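Local coordinates for protein putative surface-anchored fimbrial subunit (Corynebacterium diphtheriae, PDB 3HR6) that forms the shaft of the Corynebacterium diphtheriae pilus as its major pilin, a chain of tandem Ig-like modules stabilised by isopeptide and disulfide bonds, at residues P32-G36 and T84-V88; A110-S114 and P139-L144; G36-Y42 and K78-T84; Q272-L276 and L294-P298. One frame throughout, in Å; residues are numbered along the deposited sequence. Where two conformers were deposited one is given.

Contact 1 (P32-G36 and T84-V88); sequences PKVDG and TEGGV
Neither 32-36 nor 84-88 is regular strand where they meet. Residues 32-35 run extended, Gly36 turns to phi/psi 79/12°, and Glu85 to Val88 form a type I' beta turn with Gly86 (58/30°) and Gly87 (84/4°) at its corners. The turn closes through Glu85 N to Val88 O at 2.9 Å and Val88 N to Glu85 O at 3.2 Å. CA atoms pair Lys33 with Gly87 at 5.0 Å and Asp35 with Thr84 at 4.8 Å.

Three hydrogen bonds join the segments. Gly36 N gives a nearly straight one to Thr84 O (2.9 Å), Thr84 OG1, with chi1 p, donates to Val34 O (2.7 Å), and Gly87 N reaches Asp35 OD1 (2.6 Å), the Asp35 side chain being m.

Packing is lighter. Lys33, m then fully extended, lays CD 3.6 Å from Gly87 O; a CB on Gly87 would clash with that carbon. A water accepts weakly from Lys33 NZ (3.3 Å) and donates to Gly86 O (2.7 Å).

Both segments meet strand 5-13, Val34 by backbone to Ala11 and Gly87 O to His10. The motif is a type I' turn with glycines at both corners, connecting strands 76-83 and 89-94, with a carboxylate bound to a backbone NH.

Contact 2 (A110-S114 and P139-L144); sequences AVVRS and PKHQAL
Segments 110-114 and 139-144 run antiparallel, their end-to-end directions 149° apart. The firm register is Val112 opposite Gln142, a hydrogen-bonded pair with CA atoms 5.0 Å apart: Val112 N to Gln142 O is 2.8 Å and Gln142 N to Val112 O is 3.0 Å. The CA atoms of Arg113 and His141 are 4.9 Å apart, and the close backbones leave His141 CB 3.1 Å from Val112 O.

Side chains fill the seam. The p rotamer of His141, with chi2 near -92°, places its ring so that CD2 is 3.5 Å from CG1 of Val111 (chi1 m). On the other face, Val112 (t) lies alongside Gln142, m then p, with Val112 CG1 4.0 Å from Gln142 OE1; the Gln142 amide also bonds Gly14 O and Ala179 N. Leu144 (m, t) puts CD1 4.0 Å from Ala110 CB. Ser114, chi1 m, holds OG 2.7 Å from Lys140 O and 3.3 Å from Pro139 CB. Arg113 points off to a salt bridge with Glu185.

A water between Ala110 and Leu144 donates to Ala110 O (2.6 Å) and accepts from Leu144 N (3.0 Å). This is a short, weakly bonded strand laid antiparallel on the end of strand 131-143, in the beta-sheet fold of the N-terminal pilin domain.

Contact 3 (G36-Y42 and K78-T84); sequences GMSFTLY and KVATKKT
Strands 38-42 and 78-83 run antiparallel at 162°, their axes 4.6 Å apart. Ser38-Lys83 and Thr40-Thr81 are non-hydrogen-bonded pairs, Phe39-Lys82 and Leu41-Ala80 hydrogen-bonded ones; the register then slips by one, so that Tyr42 faces Lys78.

Thr84, the most covered residue, closes one end. With chi1 p its OG1 accepts from Met37 N (2.9 Å) and also donates to Val34 O; Thr84 N binds Met37 O (2.8 Å), and Thr84 O takes Gly36 N (2.9 Å). Between the ends, Phe39 N to Lys82 O and Lys82 N to Phe39 O are both 2.9 Å.

Leu41 (t, p) sits at the classic bulge, where Val79 and Ala80 both face it. Val79, at phi/psi -105/-54°, bonds through N to Leu41 O (2.8 Å); Ala80 N reaches the same oxygen weakly at 3.4 Å, and Leu41 N meets Ala80 O at 2.9 Å.

Lys78, extended, runs beside Tyr42 (m), Lys78 CB to Tyr42 CE1 3.6 Å.

The chemistry implies a seam carried chiefly by backbone hydrogen bonds. Its Phe39, Leu41 and Ala80 face is mostly apolar, with Lys82 on it reaching Lys90 O; the other carries Ser38, Thr40, Thr81, Tyr42, Lys78 and Lys83.

Contact 4 (Q272-L276 and L294-P298); sequences QAWVL and LRGMP
A two-pair antiparallel bridge brings 272-276 against 294-298, end-to-end directions 139° apart. Val275 and Met297 form the hydrogen-bonded pair (CA to CA 5.1 Å): Val275 N to Met297 O is 2.9 Å, Met297 N to Val275 O 2.7 Å. Trp274 faces Pro298 in the non-hydrogen-bonded pair, 4.3 Å between CA atoms.

The large bump is the Trp274 indole, chi1 m and chi2 71°. Pro298 lies over its face: CB is 3.7 Å from the centroid of the six-membered ring and 7° off the normal, a CH-pi contact. At the ring edge sit Gly296 O, 3.5 Å from Trp274 CE3, and Arg295 NH1, 3.6 Å from Trp274 CZ3. Gly296 suits the hollow beside Trp274, since a CB there would fall only 3.2 Å from Trp274 CB.

On the opposite face Val275 (p) presses CG1 to 3.7 Å from Met297 CB. Leu276 (t, p) fits CD1 against Arg295 O (3.2 Å) and CD2 against Leu294 CD1 (4.1 Å).

The short strand 297-298 thus extends the sheet at strand 268-276, which also pairs with strand 187-192 (Trp274 with Ala190, Leu276 with Thr188). Two backbone hydrogen bonds set the register, and proline-on-tryptophan packing with apolar side chains adds to the contact.

How the contacts relate
Contacts 1, 2 and 3 belong to the N-terminal pilin domain. Contacts 1 and 3 share Gly36 and Thr84, contact 3 lying nested within the loop that contact 1 closes, and their centres are 12 Å apart. His141 CE1 of contact 2 meets both, 3.5 Å from Val34 CG2 and 3.9 Å from Met37 SD. Pro139 CG adds a touch on Phe39 CE1 at 3.8 Å. Contact 4 has its centre 14 Å from that of contact 2; Ala110 CB packs 3.1 Å from Arg295 O and Leu144 O 3.5 Å from Met297 CE, consistent with the pair lying where the N-terminal domain meets the next module. All four lie away from the calcium site.

Contact 1 (P32-G36 and T84-V88)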
loop_
_atom_site.group_PDB
_atom_site.type_symbol
_atom_site.label_atom_id
_atom_site.label_comp_id
_atom_site.label_asym_id
_atom_site.label_seq_id
_atom_site.Cartn_x
_atom_site.Cartn_y
_atom_site.Cartn_z
ATOM N N PRO A 32 -19.796 -15.890 -9.954
ATOM C CA PRO A 32 -18.503 -16.045 -10.627
ATOM C C PRO A 32 -17.520 -16.880 -9.839
ATOM O O PRO A 32 -17.404 -16.697 -8.609
ATOM C CB PRO A 32 -18.001 -14.597 -10.707
ATOM C CG PRO A 32 -18.799 -13.864 -9.691
ATOM C CD PRO A 32 -20.088 -14.464 -9.705
ATOM N N LYS A 33 -16.833 -17.804 -10.514
ATOM C CA LYS A 33 -15.746 -18.565 -9.886
ATOM C C LYS A 33 -14.481 -17.711 -9.936
ATOM O O LYS A 33 -14.322 -16.856 -10.824
ATOM C CB LYS A 33 -15.516 -19.918 -10.569
ATOM C CG LYS A 33 -16.723 -20.844 -10.529
ATOM C CD LYS A 33 -16.453 -22.119 -11.257
ATOM C CE LYS A 33 -17.686 -23.001 -11.393
ATOM N NZ LYS A 33 -17.366 -24.101 -12.305
ATOM N N VAL A 34 -13.608 -17.890 -8.966
ATOM C CA VAL A 34 -12.431 -17.050 -8.837
ATOM C C VAL A 34 -11.195 -17.940 -8.813
ATOM O O VAL A 34 -11.176 -19.004 -8.177
ATOM C CB VAL A 34 -12.526 -16.213 -7.552
ATOM C CG1 VAL A 34 -11.256 -15.342 -7.319
ATOM C CG2 VAL A 34 -13.806 -15.343 -7.574
ATOM N N ASP A 35 -10.161 -17.537 -9.544
ATOM C CA ASP A 35 -8.901 -18.260 -9.485
ATOM C C ASP A 35 -7.983 -17.706 -8.410
ATOM O O ASP A 35 -8.178 -16.609 -7.923
ATOM C CB ASP A 35 -8.241 -18.268 -10.869
ATOM C CG ASP A 35 -8.948 -19.192 -11.824
ATOM O OD1 ASP A 35 -9.567 -20.189 -11.387
ATOM O OD2 ASP A 35 -8.874 -18.942 -13.031
ATOM N N GLY A 36 -7.020 -18.538 -8.004
ATOM C CA GLY A 36 -6.018 -18.150 -7.036
ATOM C C GLY A 36 -6.504 -18.182 -5.607
ATOM O O GLY A 36 -5.859 -17.636 -4.730
ATOM N N THR A 84 -7.268 -22.421 -6.511
ATOM C CA THR A 84 -8.164 -22.675 -7.632
ATOM C C THR A 84 -7.481 -22.218 -8.945
ATOM O O THR A 84 -6.720 -21.220 -8.983
ATOM C CB THR A 84 -9.483 -21.932 -7.434
ATOM O OG1 THR A 84 -9.221 -20.543 -7.178
ATOM C CG2 THR A 84 -10.262 -22.545 -6.237
ATOM N N GLU A 85 -7.702 -22.989 -9.980
ATOM C CA GLU A 85 -7.274 -22.642 -11.330
ATOM C C GLU A 85 -8.366 -23.141 -12.248
ATOM O O GLU A 85 -8.918 -24.228 -12.036
ATOM C CB GLU A 85 -5.926 -23.286 -11.656
ATOM C CG GLU A 85 -5.310 -22.822 -12.987
ATOM C CD GLU A 85 -4.932 -21.321 -13.049
ATOM O OE1 GLU A 85 -4.945 -20.582 -12.020
ATOM O OE2 GLU A 85 -4.608 -20.877 -14.168
ATOM N N GLY A 86 -8.725 -22.330 -13.240
ATOM C CA GLY A 86 -9.880 -22.640 -14.093
ATOM C C GLY A 86 -11.170 -22.777 -13.293
ATOM O O GLY A 86 -12.057 -23.576 -13.660
ATOM N N GLY A 87 -11.235 -22.033 -12.192
ATOM C CA GLY A 87 -12.395 -21.962 -11.327
ATOM C C GLY A 87 -12.494 -23.073 -10.295
ATOM O O GLY A 87 -13.469 -23.125 -9.561
ATOM N N VAL A 88 -11.499 -23.941 -10.208
ATOM C CA VAL A 88 -11.609 -25.102 -9.331
ATOM C C VAL A 88 -10.283 -25.501 -8.687
ATOM O O VAL A 88 -9.238 -25.391 -9.306
ATOM C CB VAL A 88 -12.196 -26.294 -10.104
ATOM C CG1 VAL A 88 -11.228 -26.847 -11.203
ATOM C CG2 VAL A 88 -12.632 -27.424 -9.153
HETATM O O HOH W 1 -14.243 -24.965 -12.791
#

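Contact 2 (A110-S114 and P139-L144)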
loop_
_atom_site.group_PDB
_atom_site.type_symbol
_atom_site.label_atom_id
_atom_site.label_comp_id
_atom_site.label_asym_id
_atom_site.label_seq_id
_atom_site.Cartn_x
_atom_site.Cartn_y
_atom_site.Cartn_z
ATOM N N ALA A 110 -6.357 -10.987 -1.837
ATOM C CA ALA A 110 -7.001 -10.957 -0.550
ATOM C C ALA A 110 -8.526 -10.846 -0.688
ATOM O O ALA A 110 -9.041 -10.049 -1.476
ATOM C CB ALA A 110 -6.465 -9.800 0.248
ATOM N N VAL A 111 -9.213 -11.715 0.036
ATOM C CA VAL A 111 -10.686 -11.707 0.120
ATOM C C VAL A 111 -11.178 -11.923 1.564
ATOM O O VAL A 111 -10.436 -12.409 2.416
ATOM C CB VAL A 111 -11.278 -12.823 -0.782
ATOM C CG1 VAL A 111 -10.944 -12.640 -2.286
ATOM C CG2 VAL A 111 -10.806 -14.235 -0.301
ATOM N N VAL A 112 -12.481 -11.706 1.795
ATOM C CA VAL A 112 -13.132 -12.122 3.013
ATOM C C VAL A 112 -13.497 -13.584 2.755
ATOM O O VAL A 112 -14.395 -13.901 1.972
ATOM C CB VAL A 112 -14.375 -11.273 3.352
ATOM C CG1 VAL A 112 -14.993 -11.706 4.692
ATOM C CG2 VAL A 112 -13.978 -9.765 3.394
ATOM N N ARG A 113 -12.730 -14.457 3.373
ATOM C CA ARG A 113 -12.726 -15.880 3.037
ATOM C C ARG A 113 -13.928 -16.598 3.538
ATOM O O ARG A 113 -14.580 -16.171 4.486
ATOM C CB ARG A 113 -11.459 -16.546 3.571
ATOM C CG ARG A 113 -11.312 -16.475 5.061
ATOM C CD ARG A 113 -10.209 -17.402 5.528
ATOM N NE ARG A 113 -9.843 -17.149 6.915
ATOM C CZ ARG A 113 -8.942 -17.854 7.589
ATOM N NH1 ARG A 113 -8.331 -18.886 7.019
ATOM N NH2 ARG A 113 -8.661 -17.525 8.851
ATOM N N SER A 114 -14.190 -17.735 2.895
ATOM C CA SER A 114 -15.213 -18.653 3.311
ATOM C C SER A 114 -14.835 -19.247 4.658
ATOM O O SER A 114 -13.657 -19.441 4.936
ATOM C CB SER A 114 -15.355 -19.782 2.284
ATOM O OG SER A 114 -15.558 -19.285 0.965
ATOM N N PRO A 139 -18.096 -22.849 -1.890
ATOM C CA PRO A 139 -17.970 -21.829 -0.843
ATOM C C PRO A 139 -17.919 -20.400 -1.430
ATOM O O PRO A 139 -17.318 -20.201 -2.490
ATOM C CB PRO A 139 -16.653 -22.206 -0.180
ATOM C CG PRO A 139 -15.866 -22.819 -1.297
ATOM C CD PRO A 139 -16.875 -23.673 -1.989
ATOM N N LYS A 140 -18.590 -19.454 -0.770
ATOM C CA LYS A 140 -18.623 -18.055 -1.176
ATOM C C LYS A 140 -17.627 -17.238 -0.379
ATOM O O LYS A 140 -17.458 -17.431 0.817
ATOM C CB LYS A 140 -20.016 -17.444 -0.944
ATOM C CG LYS A 140 -21.014 -17.656 -2.057
ATOM C CD LYS A 140 -21.263 -19.095 -2.467
ATOM C CE LYS A 140 -22.458 -19.802 -1.810
ATOM N NZ LYS A 140 -22.639 -21.191 -2.407
ATOM N N HIS A 141 -16.977 -16.306 -1.054
ATOM C CA HIS A 141 -16.142 -15.302 -0.404
ATOM C C HIS A 141 -16.526 -13.951 -0.969
ATOM O O HIS A 141 -17.266 -13.859 -1.943
ATOM C CB HIS A 141 -14.657 -15.544 -0.635
ATOM C CG HIS A 141 -14.263 -15.408 -2.065
ATOM N ND1 HIS A 141 -14.237 -16.475 -2.935
ATOM C CD2 HIS A 141 -13.947 -14.314 -2.796
ATOM C CE1 HIS A 141 -13.904 -16.045 -4.143
ATOM N NE2 HIS A 141 -13.713 -14.739 -4.085
ATOM N N GLN A 142 -16.049 -12.894 -0.322
ATOM C CA GLN A 142 -16.336 -11.538 -0.773
ATOM C C GLN A 142 -15.044 -10.828 -1.062
ATOM O O GLN A 142 -14.069 -10.944 -0.350
ATOM C CB GLN A 142 -17.193 -10.749 0.234
ATOM C CG GLN A 142 -18.621 -11.291 0.458
ATOM C CD GLN A 142 -18.710 -12.445 1.415
ATOM O OE1 GLN A 142 -18.283 -12.350 2.573
ATOM N NE2 GLN A 142 -19.273 -13.564 0.945
ATOM N N ALA A 143 -15.058 -10.078 -2.152
ATOM C CA ALA A 143 -13.906 -9.333 -2.571
ATOM C C ALA A 143 -13.676 -8.091 -1.690
ATOM O O ALA A 143 -14.597 -7.524 -1.111
ATOM C CB ALA A 143 -14.081 -8.899 -4.045
ATOM N N LEU A 144 -12.417 -7.705 -1.643
ATOM C CA LEU A 144 -11.955 -6.446 -1.075
ATOM C C LEU A 144 -11.620 -5.504 -2.233
ATOM O O LEU A 144 -10.897 -5.862 -3.177
ATOM C CB LEU A 144 -10.717 -6.669 -0.223
ATOM C CG LEU A 144 -11.030 -7.333 1.124
ATOM C CD1 LEU A 144 -9.804 -8.065 1.679
ATOM C CD2 LEU A 144 -11.533 -6.263 2.047
HETATM O O HOH W 2 -10.541 -9.261 -3.447
HETATM O O HOH W 3 -17.129 -14.299 3.847
#

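Contact 3 (G36-Y42 and K78-T84)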
loop_
_atom_site.group_PDB
_atom_site.type_symbol
_atom_site.label_atom_id
_atom_site.label_comp_id
_atom_site.label_asym_id
_atom_site.label_seq_id
_atom_site.Cartn_x
_atom_site.Cartn_y
_atom_site.Cartn_z
ATOM N N GLY A 36 -7.020 -18.538 -8.004
ATOM C CA GLY A 36 -6.018 -18.150 -7.036
ATOM C C GLY A 36 -6.504 -18.182 -5.607
ATOM O O GLY A 36 -5.859 -17.636 -4.730
ATOM N N MET A 37 -7.676 -18.791 -5.377
ATOM C CA MET A 37 -8.211 -18.879 -4.027
ATOM C C MET A 37 -7.637 -20.134 -3.404
ATOM O O MET A 37 -7.664 -21.197 -4.013
ATOM C CB MET A 37 -9.737 -18.877 -4.043
ATOM C CG MET A 37 -10.324 -17.595 -4.593
ATOM S SD MET A 37 -10.092 -16.202 -3.495
ATOM C CE MET A 37 -8.744 -15.276 -4.266
ATOM N N SER A 38 -7.133 -19.997 -2.177
ATOM C CA SER A 38 -6.319 -21.025 -1.550
ATOM C C SER A 38 -7.136 -21.782 -0.522
ATOM O O SER A 38 -7.764 -21.186 0.345
ATOM C CB SER A 38 -5.104 -20.376 -0.880
ATOM O OG SER A 38 -4.384 -21.365 -0.165
ATOM N N PHE A 39 -7.128 -23.107 -0.638
ATOM C CA PHE A 39 -7.857 -23.969 0.232
ATOM C C PHE A 39 -6.981 -25.067 0.752
ATOM O O PHE A 39 -6.174 -25.617 0.018
ATOM C CB PHE A 39 -9.014 -24.611 -0.518
ATOM C CG PHE A 39 -10.075 -23.644 -0.905
ATOM C CD1 PHE A 39 -11.163 -23.398 -0.068
ATOM C CD2 PHE A 39 -10.004 -22.998 -2.116
ATOM C CE1 PHE A 39 -12.140 -22.483 -0.429
ATOM C CE2 PHE A 39 -10.961 -22.105 -2.485
ATOM C CZ PHE A 39 -12.048 -21.841 -1.638
ATOM N N THR A 40 -7.183 -25.400 2.018
ATOM C CA THR A 40 -6.615 -26.600 2.583
ATOM C C THR A 40 -7.743 -27.620 2.834
ATOM O O THR A 40 -8.806 -27.293 3.395
ATOM C CB THR A 40 -5.832 -26.281 3.861
ATOM O OG1 THR A 40 -4.794 -25.349 3.545
ATOM C CG2 THR A 40 -5.213 -27.536 4.462
ATOM N N LEU A 41 -7.495 -28.849 2.387
ATOM C CA LEU A 41 -8.338 -29.987 2.682
ATOM C C LEU A 41 -7.789 -30.738 3.896
ATOM O O LEU A 41 -6.616 -31.080 3.937
ATOM C CB LEU A 41 -8.430 -30.913 1.466
ATOM C CG LEU A 41 -9.464 -32.041 1.574
ATOM C CD1 LEU A 41 -10.915 -31.505 1.486
ATOM C CD2 LEU A 41 -9.200 -33.109 0.508
ATOM N N TYR A 42 -8.644 -30.952 4.892
ATOM C CA TYR A 42 -8.366 -31.796 6.053
ATOM C C TYR A 42 -9.316 -32.976 6.095
ATOM O O TYR A 42 -10.506 -32.839 5.743
ATOM C CB TYR A 42 -8.604 -31.017 7.348
ATOM C CG TYR A 42 -7.679 -29.836 7.552
ATOM C CD1 TYR A 42 -6.461 -30.014 8.204
ATOM C CD2 TYR A 42 -8.020 -28.560 7.128
ATOM C CE1 TYR A 42 -5.608 -28.974 8.413
ATOM C CE2 TYR A 42 -7.179 -27.492 7.343
ATOM C CZ TYR A 42 -5.949 -27.719 7.979
ATOM O OH TYR A 42 -5.073 -26.703 8.214
ATOM N N LYS A 78 -4.402 -32.764 8.023
ATOM C CA LYS A 78 -4.209 -32.081 6.731
ATOM C C LYS A 78 -3.922 -33.096 5.627
ATOM O O LYS A 78 -3.182 -34.058 5.847
ATOM C CB LYS A 78 -3.080 -31.030 6.796
ATOM C CG LYS A 78 -2.843 -30.297 5.465
ATOM C CD LYS A 78 -1.834 -29.164 5.546
ATOM C CE LYS A 78 -1.258 -28.894 4.149
ATOM N NZ LYS A 78 -0.416 -27.676 3.999
ATOM N N VAL A 79 -4.549 -32.892 4.465
ATOM C CA VAL A 79 -4.325 -33.714 3.284
ATOM C C VAL A 79 -3.483 -32.958 2.275
ATOM O O VAL A 79 -2.458 -33.448 1.811
ATOM C CB VAL A 79 -5.645 -34.096 2.578
ATOM C CG1 VAL A 79 -5.327 -34.897 1.336
ATOM C CG2 VAL A 79 -6.584 -34.878 3.503
ATOM N N ALA A 80 -3.927 -31.757 1.919
ATOM C CA ALA A 80 -3.227 -30.951 0.943
ATOM C C ALA A 80 -3.763 -29.537 0.943
ATOM O O ALA A 80 -4.784 -29.240 1.555
ATOM C CB ALA A 80 -3.357 -31.553 -0.444
ATOM N N THR A 81 -3.023 -28.671 0.280
ATOM C CA THR A 81 -3.453 -27.314 0.068
ATOM C C THR A 81 -3.226 -26.958 -1.392
ATOM O O THR A 81 -2.227 -27.352 -1.980
ATOM C CB THR A 81 -2.723 -26.325 1.015
ATOM O OG1 THR A 81 -3.294 -25.021 0.881
ATOM C CG2 THR A 81 -1.224 -26.276 0.731
ATOM N N LYS A 82 -4.175 -26.236 -1.981
ATOM C CA LYS A 82 -3.959 -25.699 -3.321
ATOM C C LYS A 82 -4.848 -24.517 -3.653
ATOM O O LYS A 82 -5.817 -24.217 -2.963
ATOM C CB LYS A 82 -4.125 -26.769 -4.392
ATOM C CG LYS A 82 -5.460 -27.393 -4.449
ATOM C CD LYS A 82 -5.508 -28.567 -5.472
ATOM C CE LYS A 82 -4.754 -29.790 -4.997
ATOM N NZ LYS A 82 -4.773 -30.917 -5.979
ATOM N N LYS A 83 -4.513 -23.888 -4.765
ATOM C CA LYS A 83 -5.228 -22.725 -5.248
ATOM C C LYS A 83 -6.150 -23.113 -6.408
ATOM O O LYS A 83 -5.883 -24.041 -7.174
ATOM C CB LYS A 83 -4.232 -21.660 -5.699
ATOM C CG LYS A 83 -3.600 -20.926 -4.551
ATOM C CD LYS A 83 -2.519 -19.976 -5.053
ATOM C CE LYS A 83 -1.923 -19.179 -3.937
ATOM N NZ LYS A 83 -1.095 -20.074 -3.093
ATOM N N THR A 84 -7.268 -22.421 -6.511
ATOM C CA THR A 84 -8.164 -22.675 -7.632
ATOM C C THR A 84 -7.481 -22.218 -8.945
ATOM O O THR A 84 -6.720 -21.220 -8.983
ATOM C CB THR A 84 -9.483 -21.932 -7.434
ATOM O OG1 THR A 84 -9.221 -20.543 -7.178
ATOM C CG2 THR A 84 -10.262 -22.545 -6.237
#

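Contact 4 (Q272-L276 and L294-P298)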
loop_
_atom_site.group_PDB
_atom_site.type_symbol
_atom_site.label_atom_id
_atom_site.label_comp_id
_atom_site.label_asym_id
_atom_site.label_seq_id
_atom_site.Cartn_x
_atom_site.Cartn_y
_atom_site.Cartn_z
ATOM N N GLN A 272 2.537 2.594 -1.123
ATOM C CA GLN A 272 1.281 1.846 -1.204
ATOM C C GLN A 272 0.883 1.409 0.203
ATOM O O GLN A 272 1.716 1.341 1.062
ATOM C CB GLN A 272 1.480 0.602 -2.047
ATOM C CG GLN A 272 1.144 0.719 -3.502
ATOM C CD GLN A 272 1.307 -0.621 -4.192
ATOM O OE1 GLN A 272 2.418 -1.172 -4.218
ATOM N NE2 GLN A 272 0.210 -1.180 -4.704
ATOM N N ALA A 273 -0.418 1.173 0.426
ATOM C CA ALA A 273 -0.899 0.565 1.687
ATOM C C ALA A 273 -1.597 -0.726 1.298
ATOM O O ALA A 273 -1.877 -0.967 0.118
ATOM C CB ALA A 273 -1.862 1.482 2.449
ATOM N N TRP A 274 -1.918 -1.526 2.295
ATOM C CA TRP A 274 -2.564 -2.791 2.055
ATOM C C TRP A 274 -3.618 -3.028 3.103
ATOM O O TRP A 274 -3.412 -2.671 4.254
ATOM C CB TRP A 274 -1.543 -3.898 2.194
ATOM C CG TRP A 274 -0.385 -3.833 1.212
ATOM C CD1 TRP A 274 0.633 -2.920 1.220
ATOM C CD2 TRP A 274 -0.062 -4.772 0.177
ATOM N NE1 TRP A 274 1.511 -3.184 0.188
ATOM C CE2 TRP A 274 1.135 -4.349 -0.416
ATOM C CE3 TRP A 274 -0.666 -5.938 -0.293
ATOM C CZ2 TRP A 274 1.712 -5.011 -1.502
ATOM C CZ3 TRP A 274 -0.079 -6.609 -1.384
ATOM C CH2 TRP A 274 1.099 -6.144 -1.958
ATOM N N VAL A 275 -4.720 -3.649 2.689
ATOM C CA VAL A 275 -5.783 -4.064 3.623
ATOM C C VAL A 275 -5.822 -5.585 3.737
ATOM O O VAL A 275 -5.704 -6.298 2.719
ATOM C CB VAL A 275 -7.146 -3.485 3.327
ATOM C CG1 VAL A 275 -7.680 -3.845 1.958
ATOM C CG2 VAL A 275 -8.161 -3.881 4.438
ATOM N N LEU A 276 -5.856 -6.035 4.988
ATOM C CA LEU A 276 -5.948 -7.462 5.326
ATOM C C LEU A 276 -7.144 -7.697 6.219
ATOM O O LEU A 276 -7.272 -7.053 7.251
ATOM C CB LEU A 276 -4.703 -7.906 6.078
ATOM C CG LEU A 276 -4.551 -9.395 6.334
ATOM C CD1 LEU A 276 -4.224 -10.106 5.002
ATOM C CD2 LEU A 276 -3.430 -9.622 7.319
ATOM N N LEU A 294 0.417 -14.119 4.477
ATOM C CA LEU A 294 -0.905 -13.503 4.503
ATOM C C LEU A 294 -0.954 -12.429 3.409
ATOM O O LEU A 294 -0.163 -11.471 3.431
ATOM C CB LEU A 294 -1.188 -12.848 5.862
ATOM C CG LEU A 294 -1.113 -13.714 7.115
ATOM C CD1 LEU A 294 -1.171 -12.845 8.354
ATOM C CD2 LEU A 294 -2.237 -14.700 7.124
ATOM N N ARG A 295 -1.882 -12.591 2.470
ATOM C CA ARG A 295 -1.933 -11.722 1.288
ATOM C C ARG A 295 -2.874 -10.561 1.586
ATOM O O ARG A 295 -4.042 -10.766 1.856
ATOM C CB ARG A 295 -2.354 -12.544 0.064
ATOM C CG ARG A 295 -2.565 -11.763 -1.254
ATOM C CD ARG A 295 -1.312 -11.078 -1.716
ATOM N NE ARG A 295 -1.519 -10.234 -2.903
ATOM C CZ ARG A 295 -0.540 -9.564 -3.528
ATOM N NH1 ARG A 295 0.722 -9.663 -3.105
ATOM N NH2 ARG A 295 -0.812 -8.812 -4.601
ATOM N N GLY A 296 -2.335 -9.344 1.602
ATOM C CA GLY A 296 -3.177 -8.157 1.680
ATOM C C GLY A 296 -3.697 -7.742 0.314
ATOM O O GLY A 296 -3.242 -8.225 -0.741
ATOM N N MET A 297 -4.665 -6.831 0.316
ATOM C CA MET A 297 -5.103 -6.209 -0.915
ATOM C C MET A 297 -4.357 -4.873 -1.042
ATOM O O MET A 297 -4.561 -3.985 -0.198
ATOM C CB MET A 297 -6.600 -5.962 -0.880
ATOM C CG MET A 297 -7.214 -5.108 -1.939
ATOM S SD MET A 297 -6.863 -5.675 -3.603
ATOM C CE MET A 297 -7.683 -7.187 -3.564
ATOM N N PRO A 298 -3.503 -4.727 -2.050
ATOM C CA PRO A 298 -2.774 -3.463 -2.191
ATOM C C PRO A 298 -3.641 -2.318 -2.652
ATOM O O PRO A 298 -4.581 -2.491 -3.447
ATOM C CB PRO A 298 -1.707 -3.758 -3.266
ATOM C CG PRO A 298 -2.180 -4.888 -3.959
ATOM C CD PRO A 298 -3.131 -5.662 -3.120
#